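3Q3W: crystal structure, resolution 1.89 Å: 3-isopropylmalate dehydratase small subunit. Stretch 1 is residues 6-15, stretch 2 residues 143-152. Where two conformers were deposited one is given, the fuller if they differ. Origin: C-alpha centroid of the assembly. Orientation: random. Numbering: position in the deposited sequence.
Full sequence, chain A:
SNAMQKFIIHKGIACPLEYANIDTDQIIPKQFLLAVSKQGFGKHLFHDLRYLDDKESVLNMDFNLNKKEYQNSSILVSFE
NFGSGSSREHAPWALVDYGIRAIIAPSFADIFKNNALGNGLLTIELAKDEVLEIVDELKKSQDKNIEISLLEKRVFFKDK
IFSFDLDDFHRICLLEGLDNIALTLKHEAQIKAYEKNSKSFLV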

# COMPACT_ATOMS: atom_id res chain seq x y z
N LYS A 6 10.36 7.18 8.59
CA LYS A 6 9.88 6.68 9.87
C LYS A 6 8.40 6.30 9.87
O LYS A 6 7.56 7.04 9.35
CB LYS A 6 10.14 7.75 10.90
CG LYS A 6 9.98 7.33 12.29
CD LYS A 6 10.49 8.42 13.25
CE LYS A 6 11.95 8.82 12.96
NZ LYS A 6 12.58 9.41 14.14
N PHE A 7 8.07 5.14 10.43
CA PHE A 7 6.67 4.76 10.70
C PHE A 7 6.56 4.33 12.17
O PHE A 7 7.20 3.37 12.59
CB PHE A 7 6.26 3.65 9.75
CG PHE A 7 4.77 3.37 9.71
CD1 PHE A 7 4.09 3.40 8.53
CD2 PHE A 7 4.08 2.98 10.85
CE1 PHE A 7 2.75 3.10 8.44
CE2 PHE A 7 2.74 2.67 10.78
CZ PHE A 7 2.06 2.74 9.55
N ILE A 8 5.79 5.08 12.94
CA ILE A 8 5.53 4.77 14.36
C ILE A 8 4.02 4.55 14.44
O ILE A 8 3.55 3.43 14.44
CB ILE A 8 6.03 5.92 15.25
CG1 ILE A 8 7.53 6.13 15.02
CG2 ILE A 8 5.76 5.64 16.78
CD1 ILE A 8 8.13 7.31 15.81
N ILE A 9 3.27 5.65 14.34
CA ILE A 9 1.81 5.67 14.38
C ILE A 9 1.38 6.39 13.12
O ILE A 9 1.91 7.44 12.83
CB ILE A 9 1.27 6.50 15.57
CG1 ILE A 9 1.90 6.09 16.92
CG2 ILE A 9 -0.26 6.44 15.64
CD1 ILE A 9 1.23 4.92 17.66
N HIS A 10 0.44 5.84 12.36
CA HIS A 10 -0.12 6.53 11.20
C HIS A 10 -1.64 6.34 11.14
O HIS A 10 -2.15 5.24 11.27
CB HIS A 10 0.51 6.03 9.91
CG HIS A 10 -0.08 6.62 8.68
ND1 HIS A 10 0.20 7.91 8.26
CD2 HIS A 10 -0.99 6.13 7.79
CE1 HIS A 10 -0.49 8.17 7.16
NE2 HIS A 10 -1.23 7.11 6.87
N LYS A 11 -2.36 7.44 10.92
CA LYS A 11 -3.81 7.40 10.75
C LYS A 11 -4.08 8.09 9.43
O LYS A 11 -3.55 9.18 9.18
CB LYS A 11 -4.48 8.15 11.89
CG LYS A 11 -5.99 8.39 11.69
CD LYS A 11 -6.68 8.91 12.95
CE LYS A 11 -7.95 9.66 12.60
NZ LYS A 11 -8.72 10.03 13.82
N GLY A 12 -4.83 7.43 8.55
CA GLY A 12 -5.23 8.04 7.28
C GLY A 12 -6.31 7.27 6.54
O GLY A 12 -6.77 6.22 6.98
N ILE A 13 -6.67 7.82 5.40
CA ILE A 13 -7.70 7.28 4.55
C ILE A 13 -7.23 5.96 3.96
O ILE A 13 -6.14 5.88 3.35
CB ILE A 13 -8.03 8.30 3.43
CG1 ILE A 13 -8.43 9.66 4.03
CG2 ILE A 13 -9.05 7.73 2.43
CD1 ILE A 13 -9.73 9.70 4.72
N ALA A 14 -8.01 4.90 4.17
CA ALA A 14 -7.73 3.60 3.59
C ALA A 14 -8.66 3.31 2.41
O ALA A 14 -9.83 3.73 2.44
CB ALA A 14 -7.84 2.55 4.61
N CYS A 15 -8.14 2.59 1.41
CA CYS A 15 -8.82 2.33 0.15
C CYS A 15 -8.74 0.85 -0.14
O CYS A 15 -7.65 0.29 -0.24
CB CYS A 15 -8.18 3.08 -1.02
SG CYS A 15 -9.09 2.80 -2.55
N ASP A 143 -16.57 7.17 7.02
CA ASP A 143 -15.25 7.51 7.51
C ASP A 143 -14.28 6.41 7.13
O ASP A 143 -14.39 5.25 7.55
CB ASP A 143 -15.28 7.76 9.00
CG ASP A 143 -13.93 8.05 9.56
OD1 ASP A 143 -12.89 7.76 8.95
OD2 ASP A 143 -13.91 8.55 10.68
N LYS A 144 -13.28 6.78 6.34
CA LYS A 144 -12.41 5.81 5.73
C LYS A 144 -11.11 5.60 6.50
O LYS A 144 -10.24 4.79 6.07
CB LYS A 144 -12.09 6.25 4.29
CG LYS A 144 -13.31 6.45 3.39
CD LYS A 144 -14.19 5.21 3.34
CE LYS A 144 -15.11 5.24 2.13
NZ LYS A 144 -16.20 4.23 2.20
N ASN A 145 -10.93 6.34 7.59
CA ASN A 145 -9.67 6.35 8.32
C ASN A 145 -9.45 5.05 9.04
O ASN A 145 -10.38 4.52 9.66
CB ASN A 145 -9.65 7.50 9.29
CG ASN A 145 -9.42 8.80 8.62
OD1 ASN A 145 -8.33 9.03 8.10
ND2 ASN A 145 -10.45 9.66 8.56
N ILE A 146 -8.23 4.53 8.91
CA ILE A 146 -7.72 3.44 9.70
C ILE A 146 -6.52 3.96 10.47
O ILE A 146 -5.79 4.83 9.99
CB ILE A 146 -7.36 2.22 8.84
CG1 ILE A 146 -8.65 1.60 8.26
CG2 ILE A 146 -6.55 1.20 9.69
CD1 ILE A 146 -8.46 0.45 7.28
N GLU A 147 -6.32 3.50 11.70
CA GLU A 147 -5.10 3.85 12.44
C GLU A 147 -4.20 2.64 12.65
O GLU A 147 -4.67 1.55 12.90
CB GLU A 147 -5.42 4.53 13.78
CG GLU A 147 -4.18 5.21 14.39
CD GLU A 147 -4.49 6.17 15.53
OE1 GLU A 147 -5.64 6.60 15.69
OE2 GLU A 147 -3.55 6.51 16.27
N ILE A 148 -2.89 2.85 12.54
CA ILE A 148 -1.91 1.77 12.66
C ILE A 148 -0.82 2.21 13.60
O ILE A 148 -0.26 3.28 13.41
CB ILE A 148 -1.26 1.41 11.34
CG1 ILE A 148 -2.30 0.98 10.32
CG2 ILE A 148 -0.19 0.31 11.57
CD1 ILE A 148 -1.87 1.13 8.83
N SER A 149 -0.54 1.40 14.63
CA SER A 149 0.60 1.61 15.51
C SER A 149 1.63 0.52 15.26
O SER A 149 1.37 -0.66 15.47
CB SER A 149 0.15 1.58 16.98
OG SER A 149 1.25 1.71 17.86
N LEU A 150 2.83 0.89 14.84
CA LEU A 150 3.89 -0.10 14.64
C LEU A 150 4.56 -0.42 15.97
O LEU A 150 5.25 -1.44 16.08
CB LEU A 150 4.92 0.37 13.63
CG LEU A 150 6.13 -0.53 13.37
CD1 LEU A 150 5.75 -1.89 12.92
CD2 LEU A 150 6.98 0.13 12.37
N LEU A 151 4.38 0.44 16.97
CA LEU A 151 4.81 0.14 18.33
C LEU A 151 4.04 -1.00 18.92
O LEU A 151 4.62 -1.91 19.47
CB LEU A 151 4.63 1.33 19.25
CG LEU A 151 5.62 2.46 19.06
CD1 LEU A 151 5.27 3.61 20.02
CD2 LEU A 151 7.03 1.97 19.29
N GLU A 152 2.72 -0.96 18.80
CA GLU A 152 1.90 -1.99 19.39
C GLU A 152 1.65 -3.13 18.46
O GLU A 152 1.13 -4.15 18.88
CB GLU A 152 0.56 -1.42 19.83
CG GLU A 152 0.65 -0.54 21.03
CD GLU A 152 -0.65 0.17 21.27
OE1 GLU A 152 -1.71 -0.39 20.89
OE2 GLU A 152 -0.61 1.29 21.83

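Two segments far apart in sequence lie side by side here as antiparallel β-strands, residues 9-15 and residues 145-149. Their axes approach to 4.5 Å, and their directions differ by 146°, short of a full 180° because neighbouring strands twist. The register pairs Ile 9 with Ser 149, His 10 with Ile 148, Lys 11 with Glu 147, Gly 12 with Ile 146 and Ile 13 with Asn 145.

Hydrogen-bonded and non-hydrogen-bonded pairs alternate, as antiparallel geometry demands. His 10 and Ile 148 exchange two bonds, His 10 N to Ile 148 O at 2.9 Å and Ile 148 N to His 10 O at 2.8 Å. Gly 12 and Ile 146 do the same, with Gly 12 N to Ile 146 O at 3.1 Å and Ile 146 N to Gly 12 O at 3.0 Å. Single bonds extend the ladder at its two ends: Leu 150 N donates to Ile 8 O at 2.7 Å, and Ala 14 N to Lys 144 O at 2.9 Å. Between the paired amides, CA-H groups also approach carbonyls, as where Lys 11 CA lies 3.3 Å from Ile 146 O.

The alternation sorts the side chains onto two faces. Ile 148 and Ile 146 share one face with His 10, and their β-branched side chains suit an extended backbone. Near the start of the first stretch, the CA-to-CB bond of Phe 7 points sideways, but its ring comes close to Ile 148 and Leu 150: Phe 7 CE2 is 3.8 Å from Ile 148 CG2, and Phe 7 CD2 is 3.9 Å from Leu 150 CB. At the other end, the small methyl of Ala 14 fits closely against Ile 146, with Ala 14 CB 3.5 Å from Ile 146 CD1. Gly 12 has no side chain, and a CB there would be crowded by His 10 NE2, about 3.0 Å away.

The other face carries Ile 9, Lys 11, Ile 13, Asn 145, Glu 147 and Ser 149, a mixture of polar and apolar side chains; Lys 11 is exposed, as suits its charge, while Ser 149 is buried. The extended chain of Lys 11 runs beside Glu 147, Lys 11 CD lying 3.7 Å from Glu 147 OE1; the contact is made by the aliphatic part of the lysine. Ile 9 CD1 packs 3.2 Å from Ser 149 OG, whose oxygen accepts a hydrogen bond from Glu 152 N at 3.2 Å. Asn 145 is steadied within its own stretch: Asn 145 N and Asn 145 ND2 both donate to Asp 143 OD1, at 2.8 and 3.1 Å, so one carboxylate oxygen braces the start of the strand.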